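PDB 1OLT: oxygen-independent coproporphyrinogen III oxidase from Escherichia coli, which catalyses the anaerobic, S-adenosylmethionine-dependent oxidative decarboxylation of two propionate groups of coproporphyrinogen III, giving protoporphyrinogen IX in heme biosynthesis. Local coordinates for residues 36-39 and 40-44; 125-128 and 129-133; 188-191 and 192-196; 387-391 and 392-396; 407-410 and 411-414. All coordinates share one frame; numbering follows the deposited sequence.

Contact 1. Residues 36-39 and 40-44; sequences FGEQ and AFLQA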
loop_
_atom_site.group_PDB
_atom_site.type_symbol
_atom_site.label_atom_id
_atom_site.label_comp_id
_atom_site.label_asym_id
_atom_site.label_seq_id
_atom_site.Cartn_x
_atom_site.Cartn_y
_atom_site.Cartn_z
ATOM N N PHE A 36 4.092 -16.015 -18.025
ATOM C CA PHE A 36 4.208 -16.589 -16.678
ATOM C C PHE A 36 2.957 -17.388 -16.333
ATOM O O PHE A 36 1.856 -16.842 -16.105
ATOM C CB PHE A 36 4.419 -15.480 -15.632
ATOM C CG PHE A 36 4.736 -15.986 -14.248
ATOM C CD1 PHE A 36 3.730 -16.378 -13.382
ATOM C CD2 PHE A 36 6.051 -16.023 -13.788
ATOM C CE1 PHE A 36 4.023 -16.834 -12.064
ATOM C CE2 PHE A 36 6.338 -16.490 -12.478
ATOM C CZ PHE A 36 5.319 -16.899 -11.638
ATOM N N GLY A 37 3.142 -18.675 -16.277
ATOM C CA GLY A 37 2.051 -19.593 -16.142
ATOM C C GLY A 37 2.055 -20.362 -14.826
ATOM O O GLY A 37 2.795 -20.097 -13.858
ATOM N N GLU A 38 1.212 -21.372 -14.841
ATOM C CA GLU A 38 0.908 -22.140 -13.675
ATOM C C GLU A 38 2.101 -22.867 -13.181
ATOM O O GLU A 38 2.255 -23.014 -11.976
ATOM C CB GLU A 38 -0.164 -23.134 -14.021
ATOM C CG GLU A 38 -0.661 -23.935 -12.850
ATOM C CD GLU A 38 -1.264 -23.102 -11.734
ATOM O OE1 GLU A 38 -1.616 -21.902 -11.899
ATOM O OE2 GLU A 38 -1.414 -23.691 -10.666
ATOM N N GLN A 39 2.983 -23.332 -14.065
ATOM C CA GLN A 39 4.076 -24.081 -13.518
ATOM C C GLN A 39 5.008 -23.111 -12.756
ATOM O O GLN A 39 5.573 -23.456 -11.723
ATOM C CB GLN A 39 4.775 -24.968 -14.628
ATOM C CG GLN A 39 3.842 -26.119 -15.176
ATOM C CD GLN A 39 3.280 -27.034 -14.067
ATOM O OE1 GLN A 39 4.058 -27.652 -13.337
ATOM N NE2 GLN A 39 1.948 -27.116 -13.947
ATOM N N ALA A 40 5.217 -21.915 -13.313
ATOM C CA ALA A 40 6.173 -20.983 -12.710
ATOM C C ALA A 40 5.652 -20.664 -11.353
ATOM O O ALA A 40 6.398 -20.557 -10.400
ATOM C CB ALA A 40 6.304 -19.704 -13.544
ATOM N N PHE A 41 4.327 -20.587 -11.245
ATOM C CA PHE A 41 3.714 -20.297 -9.987
ATOM C C PHE A 41 3.978 -21.421 -8.989
ATOM O O PHE A 41 4.288 -21.186 -7.822
ATOM C CB PHE A 41 2.175 -20.061 -10.164
ATOM C CG PHE A 41 1.501 -19.664 -8.949
ATOM C CD1 PHE A 41 1.548 -18.365 -8.535
ATOM C CD2 PHE A 41 0.812 -20.578 -8.183
ATOM C CE1 PHE A 41 0.893 -17.950 -7.369
ATOM C CE2 PHE A 41 0.151 -20.185 -6.991
ATOM C CZ PHE A 41 0.189 -18.886 -6.590
ATOM N N LEU A 42 3.796 -22.642 -9.435
ATOM C CA LEU A 42 4.009 -23.775 -8.541
ATOM C C LEU A 42 5.491 -23.876 -8.123
ATOM O O LEU A 42 5.757 -24.165 -6.973
ATOM C CB LEU A 42 3.551 -25.056 -9.191
ATOM C CG LEU A 42 2.040 -25.071 -9.470
ATOM C CD1 LEU A 42 1.720 -26.410 -10.152
ATOM C CD2 LEU A 42 1.214 -24.930 -8.237
ATOM N N GLN A 43 6.421 -23.609 -9.039
ATOM C CA GLN A 43 7.851 -23.566 -8.679
ATOM C C GLN A 43 8.115 -22.481 -7.643
ATOM O O GLN A 43 8.936 -22.677 -6.750
ATOM C CB GLN A 43 8.730 -23.287 -9.896
ATOM C CG GLN A 43 8.873 -24.431 -10.830
ATOM C CD GLN A 43 9.918 -24.138 -11.983
ATOM O OE1 GLN A 43 10.637 -23.112 -11.937
ATOM N NE2 GLN A 43 9.992 -25.041 -12.987
ATOM N N ALA A 44 7.385 -21.345 -7.725
ATOM C CA ALA A 44 7.566 -20.263 -6.763
ATOM C C ALA A 44 7.093 -20.696 -5.383
ATOM O O ALA A 44 7.743 -20.424 -4.355
ATOM C CB ALA A 44 6.818 -19.029 -7.201
#
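Ala40 sets its methyl group against one face of the Phe36 ring at the start of helix 38-45. Its CB stands 3.6 Å from the ring centroid and 19° off the normal, a CH-pi contact over the face, shifted toward the CE2 and CZ rim, with CE2 only 3.4 Å from Ala40 CB. The ring reaches this place because Phe36 holds CG anti to its backbone N (chi1 -172°), which swings it along the first helical turn; Phe36 CE1 also comes within 4.2 Å of Phe41 CB. With an alanine here, the Ala40 methyl would probably lose its aromatic cover and a gap would open beside Cys335 and Ala337 of strand 335-339.

Gln39, on the exposed side, passes its amide near Leu42 in one of its two modelled conformers. Its backbone O accepts a nearly straight bond from Gln43 N (2.8 Å, 169°). Gly37, the N-cap residue, takes Phe41 N on its O, and Glu38 sends its carboxylate to a salt bridge with Arg96. The chemistry is thus divided: apolar contact with an aromatic face seats the helix start against the strand, while Gln39 lies on the exposed side and the Glu38 carboxylate is paired with Arg96.

Contact 2. Residues 125-128 and 129-133; sequences RLMK and LLREN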
loop_
_atom_site.group_PDB
_atom_site.type_symbol
_atom_site.label_atom_id
_atom_site.label_comp_id
_atom_site.label_asym_id
_atom_site.label_seq_id
_atom_site.Cartn_x
_atom_site.Cartn_y
_atom_site.Cartn_z
ATOM N N ARG A 125 -18.584 -15.069 6.474
ATOM C CA ARG A 125 -18.385 -16.145 5.508
ATOM C C ARG A 125 -16.915 -16.183 4.967
ATOM O O ARG A 125 -16.308 -17.243 4.856
ATOM C CB ARG A 125 -19.358 -16.039 4.335
ATOM C CG ARG A 125 -19.215 -17.135 3.269
ATOM C CD ARG A 125 -20.122 -16.934 2.029
ATOM N NE ARG A 125 -19.745 -17.891 1.004
ATOM C CZ ARG A 125 -20.127 -17.815 -0.248
ATOM N NH1 ARG A 125 -20.899 -16.830 -0.657
ATOM N NH2 ARG A 125 -19.733 -18.757 -1.120
ATOM N N LEU A 126 -16.396 -15.047 4.570
ATOM C CA LEU A 126 -15.074 -15.001 4.053
ATOM C C LEU A 126 -14.033 -15.334 5.075
ATOM O O LEU A 126 -13.089 -16.073 4.761
ATOM C CB LEU A 126 -14.801 -13.667 3.380
ATOM C CG LEU A 126 -13.435 -13.474 2.743
ATOM C CD1 LEU A 126 -13.057 -14.578 1.760
ATOM C CD2 LEU A 126 -13.402 -12.173 2.082
ATOM N N MET A 127 -14.148 -14.763 6.290
ATOM C CA MET A 127 -13.188 -15.063 7.329
ATOM C C MET A 127 -13.141 -16.557 7.648
ATOM O O MET A 127 -12.103 -17.135 7.879
ATOM C CB MET A 127 -13.482 -14.292 8.597
ATOM C CG MET A 127 -13.075 -12.891 8.552
ATOM S SD MET A 127 -11.277 -12.714 8.171
ATOM C CE MET A 127 -10.601 -13.915 9.146
ATOM N N LYS A 128 -14.317 -17.174 7.676
ATOM C CA LYS A 128 -14.465 -18.595 7.960
ATOM C C LYS A 128 -13.790 -19.431 6.873
ATOM O O LYS A 128 -13.083 -20.400 7.183
ATOM C CB LYS A 128 -15.962 -18.970 8.130
ATOM C CG LYS A 128 -16.250 -20.474 8.362
ATOM C CD LYS A 128 -17.772 -20.774 8.431
ATOM C CE LYS A 128 -18.046 -22.263 8.696
ATOM N NZ LYS A 128 -19.157 -22.426 9.701
ATOM N N LEU A 129 -13.962 -19.054 5.613
ATOM C CA LEU A 129 -13.267 -19.748 4.507
ATOM C C LEU A 129 -11.729 -19.680 4.677
ATOM O O LEU A 129 -11.017 -20.653 4.445
ATOM C CB LEU A 129 -13.592 -19.105 3.171
ATOM C CG LEU A 129 -14.958 -19.444 2.604
ATOM C CD1 LEU A 129 -15.231 -18.511 1.458
ATOM C CD2 LEU A 129 -14.977 -20.894 2.185
ATOM N N LEU A 130 -11.254 -18.527 5.084
ATOM C CA LEU A 130 -9.804 -18.271 5.222
ATOM C C LEU A 130 -9.276 -19.086 6.408
ATOM O O LEU A 130 -8.261 -19.753 6.260
ATOM C CB LEU A 130 -9.539 -16.751 5.386
ATOM C CG LEU A 130 -9.743 -15.959 4.124
ATOM C CD1 LEU A 130 -9.794 -14.460 4.396
ATOM C CD2 LEU A 130 -8.694 -16.314 3.036
ATOM N N ARG A 131 -9.944 -19.015 7.574
ATOM C CA ARG A 131 -9.523 -19.685 8.810
ATOM C C ARG A 131 -9.564 -21.194 8.687
ATOM O O ARG A 131 -8.774 -21.854 9.295
ATOM C CB ARG A 131 -10.418 -19.362 10.053
ATOM C CG ARG A 131 -10.191 -17.940 10.556
ATOM C CD ARG A 131 -10.749 -17.629 11.956
ATOM N NE ARG A 131 -10.534 -16.197 12.270
ATOM C CZ ARG A 131 -9.421 -15.632 12.802
ATOM N NH1 ARG A 131 -8.307 -16.327 13.116
ATOM N NH2 ARG A 131 -9.444 -14.322 13.022
ATOM N N GLU A 132 -10.512 -21.710 7.937
ATOM C CA GLU A 132 -10.612 -23.145 7.790
ATOM C C GLU A 132 -9.694 -23.677 6.738
ATOM O O GLU A 132 -9.488 -24.860 6.713
ATOM C CB GLU A 132 -12.063 -23.569 7.469
ATOM C CG GLU A 132 -12.917 -23.367 8.715
ATOM C CD GLU A 132 -14.354 -23.854 8.542
ATOM O OE1 GLU A 132 -14.796 -24.033 7.372
ATOM O OE2 GLU A 132 -15.011 -23.989 9.597
ATOM N N ASN A 133 -9.158 -22.840 5.856
ATOM C CA ASN A 133 -8.300 -23.335 4.790
ATOM C C ASN A 133 -6.813 -22.983 4.906
ATOM O O ASN A 133 -6.006 -23.554 4.189
ATOM C CB ASN A 133 -8.838 -22.884 3.436
ATOM C CG ASN A 133 -10.038 -23.703 3.042
ATOM O OD1 ASN A 133 -9.866 -24.820 2.679
ATOM N ND2 ASN A 133 -11.277 -23.150 3.194
#
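Arg125 receives Leu129 N on its carbonyl O, and Leu129 CG rests 3.4 Å from that same oxygen, so the leucine branch lies against the preceding turn. The guanidinium of Arg125 turns elsewhere, to salt bridges with Asp87 and Glu90. Next along, Leu126 meets Leu130 obliquely, Leu126 CG to Leu130 CD1 at 4.1 Å, and the backbones of the two residues are joined by the bond from Leu130 N to Leu126 O. Met127, in one of its two modelled conformers, is folded at chi2 and chi3 (-57° and -43°), a double bend that brings its CE to 3.9 Å from Arg131 NE. The Arg131 chain, extended from CG to NE, meets the methyl there, and its guanidinium has stronger partners outside the helix turn: the carbonyl of Glu162 and, by cation-pi interaction, Phe136. Lys128 and Glu132 lie side by side and point the same way. The lysine touches through its CE, 3.6 Å from Glu132 OE2 in the conformer described, while Lys128 NZ stays 4.4 Å from Glu132 OE2, beyond a salt bridge, where a weak electrostatic attraction is possible.

Helix 120-133 belongs to the Radical SAM core, where it packs on the parallel strands. Leu126, Met127 and Leu130 all press on Trp110 of strand 105-112, whereas Arg125, Leu129 and Leu130 face helix 80-96 through Leu86, Glu90 and Ile93.

Contact 3. Residues 188-191 and 192-196; sequences EEFI and FALLN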
loop_
_atom_site.group_PDB
_atom_site.type_symbol
_atom_site.label_atom_id
_atom_site.label_comp_id
_atom_site.label_asym_id
_atom_site.label_seq_id
_atom_site.Cartn_x
_atom_site.Cartn_y
_atom_site.Cartn_z
ATOM N N GLU A 188 -18.856 14.379 8.960
ATOM C CA GLU A 188 -17.659 14.542 9.789
ATOM C C GLU A 188 -17.909 13.974 11.197
ATOM O O GLU A 188 -17.029 13.321 11.783
ATOM C CB GLU A 188 -17.309 16.011 9.910
ATOM C CG GLU A 188 -16.083 16.283 10.756
ATOM C CD GLU A 188 -15.714 17.773 10.778
ATOM O OE1 GLU A 188 -15.511 18.379 9.719
ATOM O OE2 GLU A 188 -15.714 18.326 11.827
ATOM N N GLU A 189 -19.089 14.193 11.738
ATOM C CA GLU A 189 -19.403 13.666 13.076
ATOM C C GLU A 189 -19.384 12.188 13.093
ATOM O O GLU A 189 -18.919 11.561 14.057
ATOM C CB GLU A 189 -20.746 14.185 13.606
ATOM C CG GLU A 189 -20.716 15.654 13.901
ATOM C CD GLU A 189 -19.879 15.986 15.120
ATOM O OE1 GLU A 189 -19.796 15.136 16.054
ATOM O OE2 GLU A 189 -19.285 17.109 15.142
ATOM N N PHE A 190 -19.847 11.579 12.014
ATOM C CA PHE A 190 -19.819 10.138 11.941
ATOM C C PHE A 190 -18.383 9.590 11.789
ATOM O O PHE A 190 -18.053 8.520 12.333
ATOM C CB PHE A 190 -20.713 9.627 10.822
ATOM C CG PHE A 190 -20.816 8.133 10.801
ATOM C CD1 PHE A 190 -21.569 7.475 11.756
ATOM C CD2 PHE A 190 -20.115 7.404 9.888
ATOM C CE1 PHE A 190 -21.653 6.100 11.753
ATOM C CE2 PHE A 190 -20.180 6.030 9.902
ATOM C CZ PHE A 190 -20.971 5.397 10.857
ATOM N N ILE A 191 -17.544 10.279 11.032
ATOM C CA ILE A 191 -16.143 9.877 10.966
ATOM C C ILE A 191 -15.499 9.848 12.336
ATOM O O ILE A 191 -14.790 8.873 12.676
ATOM C CB ILE A 191 -15.367 10.698 9.957
ATOM C CG1 ILE A 191 -15.830 10.332 8.550
ATOM C CG2 ILE A 191 -13.876 10.445 10.058
ATOM C CD1 ILE A 191 -15.360 11.340 7.474
ATOM N N PHE A 192 -15.708 10.897 13.119
ATOM C CA PHE A 192 -15.189 10.953 14.495
ATOM C C PHE A 192 -15.792 9.831 15.347
ATOM O O PHE A 192 -15.072 9.166 16.109
ATOM C CB PHE A 192 -15.514 12.290 15.146
ATOM C CG PHE A 192 -14.471 13.331 14.887
ATOM C CD1 PHE A 192 -14.347 13.885 13.613
ATOM C CD2 PHE A 192 -13.626 13.766 15.903
ATOM C CE1 PHE A 192 -13.374 14.829 13.315
ATOM C CE2 PHE A 192 -12.646 14.708 15.628
ATOM C CZ PHE A 192 -12.493 15.234 14.317
ATOM N N ALA A 193 -17.109 9.604 15.216
ATOM C CA ALA A 193 -17.727 8.529 15.988
ATOM C C ALA A 193 -17.126 7.158 15.652
ATOM O O ALA A 193 -16.865 6.337 16.512
ATOM C CB ALA A 193 -19.264 8.497 15.760
ATOM N N LEU A 194 -16.922 6.921 14.387
ATOM C CA LEU A 194 -16.446 5.657 13.931
ATOM C C LEU A 194 -15.031 5.399 14.420
ATOM O O LEU A 194 -14.743 4.331 14.958
ATOM C CB LEU A 194 -16.479 5.630 12.412
ATOM C CG LEU A 194 -16.372 4.307 11.682
ATOM C CD1 LEU A 194 -17.505 3.382 11.996
ATOM C CD2 LEU A 194 -16.316 4.582 10.151
ATOM N N LEU A 195 -14.143 6.381 14.257
ATOM C CA LEU A 195 -12.744 6.179 14.680
ATOM C C LEU A 195 -12.607 6.087 16.183
ATOM O O LEU A 195 -11.861 5.236 16.696
ATOM C CB LEU A 195 -11.831 7.246 14.050
ATOM C CG LEU A 195 -10.336 7.059 14.278
ATOM C CD1 LEU A 195 -9.551 7.585 13.031
ATOM C CD2 LEU A 195 -9.831 7.802 15.589
ATOM N N ASN A 196 -13.326 6.910 16.911
ATOM C CA ASN A 196 -13.297 6.809 18.351
ATOM C C ASN A 196 -13.920 5.479 18.910
ATOM O O ASN A 196 -13.442 4.931 19.875
ATOM C CB ASN A 196 -13.880 8.081 18.962
ATOM C CG ASN A 196 -12.889 9.289 18.838
ATOM O OD1 ASN A 196 -13.188 10.301 18.197
ATOM N ND2 ASN A 196 -11.677 9.130 19.425
#
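Phe190 O accepts Leu194 N at 2.8 Å, the shortest of four successive backbone bonds that knit the first turns of helix 188-200. Phe192 N bonds to Glu188 O at 3.1 Å with an N-H...O angle of 169°, and Ala193 and Leu195 repeat the pattern with Glu189 and Ile191. The edge of the Phe192 ring also approaches Glu188 O, near the ring plane, Phe192 CD1 to Glu188 O at 3.3 Å. Alongside that ring runs the extended Glu188 side chain, pointing the same way, with its CG 4.0 Å from Phe192 CE1 and its carboxylate plane turned 40° from the ring.

Two residues further on, Phe190 and Leu194 cross at a slant. Phe190 places CG anti to its own N (chi1 -174°), laying the ring along the helix toward the leucine, where Phe190 CE2 lies 4.1 Å from Leu194 CD2 and CZ approaches CD1.

Within the Radical SAM core, Ile191 and Leu194 form the inner side of the helix, set on Met169 of strand 166-172 and on Pro148, with Ile191 also touching Val171. Phe192 and Leu195 instead meet Leu232 of helix 219-232, joining this helix to its neighbour.

Contact 4. Residues 387-391 and 392-396; sequences PIEQQ and WDLLF. Unlike the reference sequence in segment 387-391: Gln390 (reference Lys). Unlike the reference sequence in segment 392-396: Leu395 (reference His).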
loop_
_atom_site.group_PDB
_atom_site.type_symbol
_atom_site.label_atom_id
_atom_site.label_comp_id
_atom_site.label_asym_id
_atom_site.label_seq_id
_atom_site.Cartn_x
_atom_site.Cartn_y
_atom_site.Cartn_z
ATOM N N PRO A 387 26.690 -6.177 3.652
ATOM C CA PRO A 387 25.653 -7.241 3.623
ATOM C C PRO A 387 25.199 -7.699 2.213
ATOM O O PRO A 387 25.044 -8.906 1.980
ATOM C CB PRO A 387 24.483 -6.611 4.386
ATOM C CG PRO A 387 25.164 -5.636 5.348
ATOM C CD PRO A 387 26.312 -5.060 4.546
ATOM N N ILE A 388 24.991 -6.754 1.296
ATOM C CA ILE A 388 24.646 -7.111 -0.085
ATOM C C ILE A 388 25.815 -7.876 -0.757
ATOM O O ILE A 388 25.614 -8.916 -1.398
ATOM C CB ILE A 388 24.161 -5.857 -0.862
ATOM C CG1 ILE A 388 22.746 -5.526 -0.379
ATOM C CG2 ILE A 388 24.158 -6.100 -2.370
ATOM C CD1 ILE A 388 22.135 -4.358 -0.991
ATOM N N GLU A 389 27.027 -7.397 -0.540
ATOM C CA GLU A 389 28.253 -8.093 -1.007
ATOM C C GLU A 389 28.426 -9.549 -0.504
ATOM O O GLU A 389 28.949 -10.404 -1.237
ATOM C CB GLU A 389 29.478 -7.281 -0.620
ATOM C CG GLU A 389 29.533 -5.938 -1.325
ATOM C CD GLU A 389 30.839 -5.219 -1.097
ATOM O OE1 GLU A 389 31.304 -5.199 0.066
ATOM O OE2 GLU A 389 31.399 -4.678 -2.075
ATOM N N GLN A 390 27.994 -9.817 0.735
ATOM C CA GLN A 390 28.081 -11.163 1.322
ATOM C C GLN A 390 27.012 -12.053 0.722
ATOM O O GLN A 390 27.321 -13.040 0.046
ATOM C CB GLN A 390 27.912 -11.139 2.852
ATOM C CG GLN A 390 27.582 -12.536 3.477
ATOM C CD GLN A 390 28.032 -12.671 4.918
ATOM O OE1 GLN A 390 27.958 -11.714 5.685
ATOM N NE2 GLN A 390 28.503 -13.865 5.289
ATOM N N GLN A 391 25.753 -11.692 0.970
ATOM C CA GLN A 391 24.616 -12.488 0.497
ATOM C C GLN A 391 24.699 -12.889 -0.982
ATOM O O GLN A 391 24.366 -14.026 -1.329
ATOM C CB GLN A 391 23.284 -11.744 0.724
ATOM C CG GLN A 391 22.041 -12.667 0.817
ATOM C CD GLN A 391 20.720 -11.883 0.729
ATOM O OE1 GLN A 391 19.774 -12.309 0.044
ATOM N NE2 GLN A 391 20.656 -10.740 1.420
ATOM N N TRP A 392 25.147 -11.956 -1.836
ATOM C CA TRP A 392 25.146 -12.137 -3.292
ATOM C C TRP A 392 26.539 -12.308 -3.942
ATOM O O TRP A 392 26.638 -12.344 -5.161
ATOM C CB TRP A 392 24.430 -10.960 -3.943
ATOM C CG TRP A 392 22.979 -10.867 -3.587
ATOM C CD1 TRP A 392 22.390 -9.921 -2.800
ATOM C CD2 TRP A 392 21.925 -11.751 -4.014
ATOM N NE1 TRP A 392 21.040 -10.156 -2.713
ATOM C CE2 TRP A 392 20.725 -11.274 -3.447
ATOM C CE3 TRP A 392 21.874 -12.890 -4.835
ATOM C CZ2 TRP A 392 19.483 -11.909 -3.654
ATOM C CZ3 TRP A 392 20.641 -13.522 -5.040
ATOM C CH2 TRP A 392 19.461 -13.020 -4.452
ATOM N N ASP A 393 27.590 -12.415 -3.131
ATOM C CA ASP A 393 28.972 -12.661 -3.608
ATOM C C ASP A 393 29.361 -11.678 -4.737
ATOM O O ASP A 393 29.766 -12.075 -5.851
ATOM C CB ASP A 393 29.156 -14.141 -4.037
ATOM C CG ASP A 393 30.642 -14.560 -4.123
ATOM O OD1 ASP A 393 31.355 -14.145 -5.063
ATOM O OD2 ASP A 393 31.193 -15.310 -3.284
ATOM N N LEU A 394 29.225 -10.390 -4.450
ATOM C CA LEU A 394 29.642 -9.360 -5.404
ATOM C C LEU A 394 30.446 -8.253 -4.728
ATOM O O LEU A 394 30.459 -8.153 -3.497
ATOM C CB LEU A 394 28.397 -8.823 -6.165
ATOM C CG LEU A 394 27.423 -7.683 -5.731
ATOM C CD1 LEU A 394 26.029 -8.186 -5.844
ATOM C CD2 LEU A 394 27.625 -7.048 -4.356
ATOM N N LEU A 395 31.145 -7.452 -5.532
ATOM C CA LEU A 395 31.767 -6.212 -5.048
ATOM C C LEU A 395 30.942 -5.057 -5.595
ATOM O O LEU A 395 30.842 -4.884 -6.796
ATOM C CB LEU A 395 33.245 -6.082 -5.481
ATOM C CG LEU A 395 33.995 -4.985 -4.688
ATOM C CD1 LEU A 395 34.631 -5.546 -3.386
ATOM C CD2 LEU A 395 35.044 -4.239 -5.536
ATOM N N PHE A 396 30.340 -4.288 -4.694
ATOM C CA PHE A 396 29.372 -3.272 -5.033
ATOM C C PHE A 396 29.779 -2.293 -6.097
ATOM O O PHE A 396 28.966 -2.018 -7.009
ATOM C CB PHE A 396 29.013 -2.456 -3.813
ATOM C CG PHE A 396 27.643 -1.866 -3.900
ATOM C CD1 PHE A 396 26.564 -2.563 -3.416
ATOM C CD2 PHE A 396 27.435 -0.628 -4.496
ATOM C CE1 PHE A 396 25.286 -2.043 -3.504
ATOM C CE2 PHE A 396 26.147 -0.073 -4.590
ATOM C CZ PHE A 396 25.075 -0.785 -4.087
#
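Glu389 reaches from the last turn of helix 385-391 to the start of the next helix, where its OE2 accepts Phe396 N at 2.9 Å and 167°. The bond uses the anti lone pair of the carboxylate, and the chain, extended beyond CG, carries the acceptor past Leu394. Packing is tight here: Leu394 crosses Glu389 at about a right angle, its CD2 3.7 Å from Glu389 CG, and Leu394 CD2 is also 4.1 Å from Ile388 CG2. An alanine in place of Glu389 would probably leave Phe396 N without this acceptor and the turn between the helices freer to shift.

The helix ends in a Schellman motif with Asp393, at positive phi (50°), as C-prime residue: Leu394 N bonds to Glu389 O, and Asp393 N to Gln390 O from above the carbonyl plane.

The solvent side, formed by Gln390, Gln391 and Asp393, is looser. Gln391 lays its amide alongside the Trp392 indole, the planes 30° apart and Gln391 OE1 3.7 Å from Trp392 NE1. The indole lies between Gln391 and helix 365-380, its NE1 buried without a polar partner.

In the HemN C-terminal domain, Trp392 rests on Cys368, Ile369 and Asp372 of helix 365-380, while Ile388 and Phe396 share Leu383 of strand 382-384 and Phe396 stacks on Tyr385.

Contact 5. Residues 407-410 and 411-414; sequences LAPL and AKDG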
loop_
_atom_site.group_PDB
_atom_site.type_symbol
_atom_site.label_atom_id
_atom_site.label_comp_id
_atom_site.label_asym_id
_atom_site.label_seq_id
_atom_site.Cartn_x
_atom_site.Cartn_y
_atom_site.Cartn_z
ATOM N N LEU A 407 24.188 8.122 -9.897
ATOM C CA LEU A 407 24.048 8.646 -8.544
ATOM C C LEU A 407 24.888 9.894 -8.265
ATOM O O LEU A 407 24.490 10.733 -7.468
ATOM C CB LEU A 407 24.418 7.552 -7.513
ATOM C CG LEU A 407 23.989 7.761 -6.043
ATOM C CD1 LEU A 407 22.487 7.896 -5.900
ATOM C CD2 LEU A 407 24.459 6.616 -5.139
ATOM N N ALA A 408 26.051 10.001 -8.903
ATOM C CA ALA A 408 27.021 11.064 -8.589
ATOM C C ALA A 408 26.419 12.477 -8.595
ATOM O O ALA A 408 26.533 13.199 -7.608
ATOM C CB ALA A 408 28.234 10.993 -9.548
ATOM N N PRO A 409 25.753 12.871 -9.679
ATOM C CA PRO A 409 25.136 14.203 -9.721
ATOM C C PRO A 409 24.181 14.459 -8.535
ATOM O O PRO A 409 24.187 15.548 -7.963
ATOM C CB PRO A 409 24.402 14.237 -11.078
ATOM C CG PRO A 409 24.449 12.825 -11.634
ATOM C CD PRO A 409 25.519 12.105 -10.920
ATOM N N LEU A 410 23.386 13.448 -8.190
ATOM C CA LEU A 410 22.500 13.507 -7.029
ATOM C C LEU A 410 23.282 13.713 -5.708
ATOM O O LEU A 410 22.903 14.535 -4.875
ATOM C CB LEU A 410 21.595 12.239 -6.972
ATOM C CG LEU A 410 20.318 12.267 -7.839
ATOM C CD1 LEU A 410 20.628 12.076 -9.323
ATOM C CD2 LEU A 410 19.303 11.217 -7.380
ATOM N N ALA A 411 24.379 12.970 -5.552
ATOM C CA ALA A 411 25.260 13.040 -4.364
ATOM C C ALA A 411 25.950 14.397 -4.207
ATOM O O ALA A 411 26.140 14.874 -3.086
ATOM C CB ALA A 411 26.336 11.948 -4.422
ATOM N N LYS A 412 26.352 15.000 -5.328
ATOM C CA LYS A 412 26.975 16.321 -5.280
ATOM C C LYS A 412 25.925 17.382 -4.935
ATOM O O LYS A 412 26.255 18.410 -4.392
ATOM C CB LYS A 412 27.792 16.657 -6.562
ATOM C CG LYS A 412 27.079 16.593 -7.928
ATOM C CD LYS A 412 27.900 17.364 -9.071
ATOM C CE LYS A 412 28.794 16.444 -9.998
ATOM N NZ LYS A 412 28.186 15.138 -10.526
ATOM N N ASP A 413 24.652 17.076 -5.199
ATOM C CA ASP A 413 23.524 17.936 -4.823
ATOM C C ASP A 413 23.048 17.762 -3.365
ATOM O O ASP A 413 22.128 18.468 -2.931
ATOM C CB ASP A 413 22.335 17.683 -5.766
ATOM C CG ASP A 413 22.325 18.610 -6.957
ATOM O OD1 ASP A 413 22.930 19.721 -6.889
ATOM O OD2 ASP A 413 21.723 18.292 -7.999
ATOM N N GLY A 414 23.650 16.833 -2.617
ATOM C CA GLY A 414 23.367 16.707 -1.193
ATOM C C GLY A 414 22.123 15.869 -0.874
ATOM O O GLY A 414 21.677 15.850 0.273
#
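Ala411 N and Lys412 N bond back to Leu407 O and Ala408 O, both at 2.9 Å, and Asp413 N reaches Pro409 O at 3.2 Å, with a weaker bond to Leu410 O, as helix 401-412, kinked at Pro409 for want of an N-H to the turn before, runs out.

The side-chain contact centres on Lys412, whose CG sits between its backbone N and carbonyl carbon (chi1 56°). This places Lys412 CG against Pro409 O at 3.1 Å, and two further bends, at chi3 and chi4, fold the chain back over the proline, where Lys412 NZ comes 3.3 Å from Pro409 CA. The ammonium group therefore lies against the proline rather than reaching outward from the helix. Ala411 tucks its methyl CB beside Ala408 O at 3.4 Å and faces Val416 and Val418 of strand 416-418. Asp413 sets CB 3.3 Å from Leu410 O, while its OD2 is held by Tyr16 OH. In the conformer described, Leu410 packs against Tyr16 and, from helix 433-438, Asn435 and Ile436.

Gly414 closes the helix at positive phi (84°), a conformation that favours glycine. Such an ending is a Schellman motif, here turning the chain of the HemN C-terminal domain from helix 401-412 into strand 416-418.

All five contacts are local, each within one continuous run, so none closes a long loop; they follow in series and neither nest nor cross. Contact 1 starts helix 38-45 against strand 335-339, joining an early helix to a much later part of the chain. Contacts 2 and 3 belong to the Radical SAM core, on helices beside strands 105-112 and 166-172, their centres about 30 Å apart. Contacts 4 and 5 each close a helix in the HemN C-terminal domain, with nearest atoms about 7 Å apart. Contact 4 turns between two helices, whereas contact 5 leads into a strand. Contacts 2 and 5 lie on opposite sides of the chain's centre.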